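Hyaluronoglucosaminidase (Apis mellifera, PDB 1FCQ) probably hydrolyses hyaluronan, as a family 56 glycosidase of honeybee venom built on a seven-stranded (beta/alpha) barrel, and is a major venom allergen. Local coordinates at residues F29-S33 against E34-I38; D146-V149 against E150-A153. One frame throughout, in Å; residues are numbered along the deposited sequence.

Contact 1 (F29-S33 against E34-I38); sequences FEEVS and EKYGI
The ring of Tyr-36 meets the main chain of Glu-31 and Val-32, with Val-32 CA at its edge near the ring plane and Glu-31 O approaching obliquely, 3.3 Å from Tyr-36 CD1. Lys-35 CB lies over the centre of one face. Glu-31 runs beside the tyrosine, its carboxylate turned 58° from the ring, and its CG is 3.8 Å from Tyr-36 CE1. Both polar ends lead on to helix 310-328: Glu-31 forms a salt bridge with Arg-317 through OE2 and a hydrogen bond with Asn-321 through OE1, and Tyr-36 OH hydrogen-bonds to Asn-321. Glu-31 O is gripped twice, by Lys-35 N at 2.9 Å from a tilted direction and by Tyr-36 N almost head-on at 3.1 Å. Beyond Gly-37 the chain turns back, and Ile-38 N bonds to Val-32 O at 3.1 Å. That return sets Ile-38 CB 3.6 Å from Val-32 CG1, the branch anti to its backbone N (chi1 170°), and both side chains rest on Trp-15 of strand 12-16. An i+5 (pi-type) bond, a glycine of positive phi and an apolar pair across the turn mark the C-terminus of a short helix, here on the outside of the barrel.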
loop_
_atom_site.group_PDB
_atom_site.type_symbol
_atom_site.label_atom_id
_atom_site.label_comp_id
_atom_site.label_asym_id
_atom_site.label_seq_id
_atom_site.Cartn_x
_atom_site.Cartn_y
_atom_site.Cartn_z
ATOM N N PHE A 29 11.493 21.141 -6.008
ATOM C CA PHE A 29 10.064 21.024 -5.778
ATOM C C PHE A 29 9.574 21.706 -4.521
ATOM O O PHE A 29 8.636 21.236 -3.862
ATOM C CB PHE A 29 9.695 19.515 -5.791
ATOM C CG PHE A 29 9.702 18.998 -7.213
ATOM C CD1 PHE A 29 10.886 18.631 -7.824
ATOM C CD2 PHE A 29 8.513 18.907 -7.928
ATOM C CE1 PHE A 29 10.906 18.173 -9.131
ATOM C CE2 PHE A 29 8.533 18.444 -9.234
ATOM C CZ PHE A 29 9.716 18.061 -9.832
ATOM N N GLU A 30 10.046 22.926 -4.234
ATOM C CA GLU A 30 9.579 23.673 -3.078
ATOM C C GLU A 30 8.108 24.049 -3.167
ATOM O O GLU A 30 7.439 24.198 -2.152
ATOM C CB GLU A 30 10.409 24.943 -2.857
ATOM C CG GLU A 30 11.903 24.689 -2.843
ATOM C CD GLU A 30 12.604 24.955 -4.157
ATOM O OE1 GLU A 30 11.999 24.779 -5.239
ATOM O OE2 GLU A 30 13.791 25.358 -4.072
ATOM N N GLU A 31 7.536 24.173 -4.363
ATOM C CA GLU A 31 6.148 24.530 -4.533
ATOM C C GLU A 31 5.193 23.494 -3.958
ATOM O O GLU A 31 4.080 23.882 -3.622
ATOM C CB GLU A 31 5.776 24.823 -5.988
ATOM C CG GLU A 31 5.930 23.640 -6.915
ATOM C CD GLU A 31 7.296 23.540 -7.546
ATOM O OE1 GLU A 31 7.340 23.163 -8.742
ATOM O OE2 GLU A 31 8.336 23.829 -6.920
ATOM N N VAL A 32 5.634 22.239 -3.798
ATOM C CA VAL A 32 4.736 21.258 -3.175
ATOM C C VAL A 32 4.133 21.769 -1.880
ATOM O O VAL A 32 2.927 21.715 -1.692
ATOM C CB VAL A 32 5.554 19.972 -2.905
ATOM C CG1 VAL A 32 4.813 18.973 -2.044
ATOM C CG2 VAL A 32 5.885 19.328 -4.249
ATOM N N SER A 33 4.997 22.242 -0.976
ATOM C CA SER A 33 4.551 22.747 0.309
ATOM C C SER A 33 4.333 24.252 0.272
ATOM O O SER A 33 3.394 24.730 0.915
ATOM C CB SER A 33 5.582 22.410 1.391
ATOM O OG SER A 33 6.888 22.812 1.037
ATOM N N GLU A 34 5.162 24.970 -0.491
ATOM C CA GLU A 34 5.050 26.434 -0.460
ATOM C C GLU A 34 3.839 26.979 -1.193
ATOM O O GLU A 34 3.303 28.017 -0.779
ATOM C CB GLU A 34 6.335 27.075 -0.975
ATOM C CG GLU A 34 7.565 26.693 -0.173
ATOM C CD GLU A 34 8.824 27.425 -0.599
ATOM O OE1 GLU A 34 8.827 28.034 -1.691
ATOM O OE2 GLU A 34 9.817 27.378 0.159
ATOM N N LYS A 35 3.411 26.322 -2.269
ATOM C CA LYS A 35 2.255 26.820 -3.004
ATOM C C LYS A 35 1.006 25.972 -2.832
ATOM O O LYS A 35 -0.115 26.482 -2.798
ATOM C CB LYS A 35 2.578 26.947 -4.500
ATOM C CG LYS A 35 3.709 27.905 -4.819
ATOM C CD LYS A 35 3.848 28.130 -6.318
ATOM C CE LYS A 35 4.946 29.142 -6.619
ATOM N NZ LYS A 35 5.095 29.352 -8.087
ATOM N N TYR A 36 1.173 24.646 -2.747
ATOM C CA TYR A 36 0.023 23.753 -2.758
ATOM C C TYR A 36 -0.436 23.218 -1.425
ATOM O O TYR A 36 -1.407 22.464 -1.390
ATOM C CB TYR A 36 0.321 22.633 -3.785
ATOM C CG TYR A 36 0.654 23.242 -5.142
ATOM C CD1 TYR A 36 1.834 22.950 -5.791
ATOM C CD2 TYR A 36 -0.203 24.179 -5.719
ATOM C CE1 TYR A 36 2.161 23.514 -7.012
ATOM C CE2 TYR A 36 0.117 24.737 -6.945
ATOM C CZ TYR A 36 1.289 24.429 -7.573
ATOM O OH TYR A 36 1.585 25.003 -8.789
ATOM N N GLY A 37 0.298 23.526 -0.365
ATOM C CA GLY A 37 -0.101 23.153 0.984
ATOM C C GLY A 37 0.040 21.671 1.288
ATOM O O GLY A 37 -0.601 21.169 2.214
ATOM N N ILE A 38 0.880 20.999 0.509
ATOM C CA ILE A 38 1.094 19.561 0.729
ATOM C C ILE A 38 2.213 19.392 1.744
ATOM O O ILE A 38 3.191 20.151 1.751
ATOM C CB ILE A 38 1.475 18.899 -0.606
ATOM C CG1 ILE A 38 0.302 19.011 -1.587
ATOM C CG2 ILE A 38 1.881 17.443 -0.398
ATOM C CD1 ILE A 38 0.719 18.829 -3.046
HETATM O O HOH W 1 1.097 26.429 0.630
#

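Contact 2 (D146-V149 against E150-A153)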
loop_
_atom_site.group_PDB
_atom_site.type_symbol
_atom_site.label_atom_id
_atom_site.label_comp_id
_atom_site.label_asym_id
_atom_site.label_seq_id
_atom_site.Cartn_x
_atom_site.Cartn_y
_atom_site.Cartn_z
ATOM N N ASP A 146 -8.814 -35.237 0.755
ATOM C CA ASP A 146 -8.706 -33.948 0.080
ATOM C C ASP A 146 -9.256 -32.783 0.882
ATOM O O ASP A 146 -8.618 -31.722 0.888
ATOM C CB ASP A 146 -9.346 -34.035 -1.305
ATOM C CG ASP A 146 -8.963 -32.864 -2.185
ATOM O OD1 ASP A 146 -9.876 -32.101 -2.563
ATOM O OD2 ASP A 146 -7.766 -32.697 -2.491
ATOM N N GLN A 147 -10.379 -32.942 1.574
ATOM C CA GLN A 147 -10.918 -31.842 2.376
ATOM C C GLN A 147 -9.928 -31.456 3.466
ATOM O O GLN A 147 -9.677 -30.267 3.692
ATOM C CB GLN A 147 -12.276 -32.198 2.978
ATOM C CG GLN A 147 -12.898 -31.057 3.771
ATOM C CD GLN A 147 -14.309 -31.361 4.232
ATOM O OE1 GLN A 147 -14.545 -32.311 4.980
ATOM N NE2 GLN A 147 -15.255 -30.544 3.777
ATOM N N ARG A 148 -9.326 -32.440 4.124
ATOM C CA ARG A 148 -8.340 -32.211 5.166
ATOM C C ARG A 148 -7.129 -31.471 4.595
ATOM O O ARG A 148 -6.620 -30.529 5.204
ATOM C CB ARG A 148 -7.957 -33.522 5.845
ATOM C CG ARG A 148 -7.065 -33.370 7.066
ATOM C CD ARG A 148 -7.217 -34.540 8.013
ATOM N NE ARG A 148 -6.631 -34.422 9.322
ATOM C CZ ARG A 148 -6.353 -33.400 10.102
ATOM N NH1 ARG A 148 -6.572 -32.144 9.734
ATOM N NH2 ARG A 148 -5.812 -33.596 11.304
ATOM N N VAL A 149 -6.686 -31.905 3.412
ATOM C CA VAL A 149 -5.546 -31.246 2.764
ATOM C C VAL A 149 -5.860 -29.780 2.503
ATOM O O VAL A 149 -5.037 -28.923 2.835
ATOM C CB VAL A 149 -5.200 -31.948 1.436
ATOM C CG1 VAL A 149 -4.219 -31.104 0.620
ATOM C CG2 VAL A 149 -4.624 -33.336 1.665
ATOM N N GLU A 150 -6.988 -29.496 1.859
ATOM C CA GLU A 150 -7.356 -28.119 1.540
ATOM C C GLU A 150 -7.467 -27.256 2.789
ATOM O O GLU A 150 -6.973 -26.120 2.847
ATOM C CB GLU A 150 -8.686 -28.118 0.776
ATOM C CG GLU A 150 -8.514 -28.700 -0.633
ATOM C CD GLU A 150 -7.729 -27.743 -1.515
ATOM O OE1 GLU A 150 -7.567 -26.560 -1.136
ATOM O OE2 GLU A 150 -7.275 -28.165 -2.593
ATOM N N GLN A 151 -8.145 -27.793 3.795
ATOM C CA GLN A 151 -8.343 -27.097 5.076
ATOM C C GLN A 151 -7.029 -26.762 5.755
ATOM O O GLN A 151 -6.791 -25.654 6.276
ATOM C CB GLN A 151 -9.212 -28.040 5.891
ATOM C CG GLN A 151 -9.272 -28.032 7.390
ATOM C CD GLN A 151 -10.150 -29.179 7.884
ATOM O OE1 GLN A 151 -9.711 -30.079 8.595
ATOM N NE2 GLN A 151 -11.418 -29.154 7.485
ATOM N N GLU A 152 -6.107 -27.723 5.772
ATOM C CA GLU A 152 -4.786 -27.555 6.357
ATOM C C GLU A 152 -3.968 -26.519 5.590
ATOM O O GLU A 152 -3.317 -25.664 6.191
ATOM C CB GLU A 152 -4.074 -28.907 6.413
ATOM C CG GLU A 152 -2.702 -28.855 7.066
ATOM C CD GLU A 152 -2.730 -28.633 8.567
ATOM O OE1 GLU A 152 -3.832 -28.477 9.116
ATOM O OE2 GLU A 152 -1.656 -28.611 9.192
ATOM N N ALA A 153 -3.988 -26.568 4.265
ATOM C CA ALA A 153 -3.262 -25.618 3.441
ATOM C C ALA A 153 -3.682 -24.180 3.761
ATOM O O ALA A 153 -2.832 -23.314 3.976
ATOM C CB ALA A 153 -3.530 -25.902 1.965
HETATM O O HOH W 2 -8.747 -30.047 -3.989
HETATM O O HOH W 3 -7.168 -30.235 7.872
HETATM O O HOH W 4 -5.112 -30.100 10.835
#
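Glu-150 meets Asp-146 one helical turn back in two ways, through the backbone and through a water. Its N-H points almost straight at Asp-146 O (2.9 Å, 173°), while its CG, anti to its carbonyl carbon (chi1 -70°), packs against the same Asp-146 O, and the bend at the next bond turns the carboxylate alongside that of Asp-146. The two acids point the same way with their carboxylate planes 70° apart, and Asp-146 OD2 and Glu-150 OE2 are 4.6 Å from each other. Such a pairing of like charges should be unfavourable alone. Water 2, which donates to Asp-146 OD1 and Glu-150 OE2, and the charge of Arg-138, in a salt bridge with Asp-146 and a long, weak ion pair with Glu-150, would be expected to offset it.

Gln-151 follows with its N-H on Gln-147 O and its CB 3.2 Å from that oxygen. Its extended chain crosses Arg-148, and Gln-151 OE1 stays 3.9 Å from Arg-148 NH1, so water 3 mediates. This water donates to Gln-151 OE1 (2.6 Å) and to Arg-148 O, and accepts from Arg-148 NH1 at the edge of the guanidinium, in its plane.

Glu-152 bonds through N to Arg-148 O, and its CB sits 3.3 Å from the same atom. Water 4 accepts from Arg-148 NH1 and donates to Glu-152 OE1 (2.7 Å), making an indirect i to i+4 link between opposite charges. The other carboxylate oxygen, OE2, takes salt bridges from Arg-155 and Arg-156.

Ala-153 closes the run with N on Val-149 O at 2.9 Å. Its methyl and the side chains of Val-149 and Glu-150 touch Val-134 of helix 127-140, while Val-149 and Glu-152 reach the loop residue Trp-144, so this first part of helix 146-175 is seated on the preceding helix and the connection between them.

Contact 1 comes first along the chain and is complete well before contact 2 begins. Their centres are about 55 Å apart, on opposite sides of the centre of the chain, and even the nearest atoms are about 41 Å from one another. The 29-38 region follows strand 12-16 of the seven-stranded barrel and packs beside the last helix, 310-328. Residues 146-153 begin the long helix 146-175, which leads into strand 180-183 of the same barrel. The two therefore illustrate local helical order at distant ends of one barrel domain: a short helix terminating in contact 1, a long one starting in contact 2.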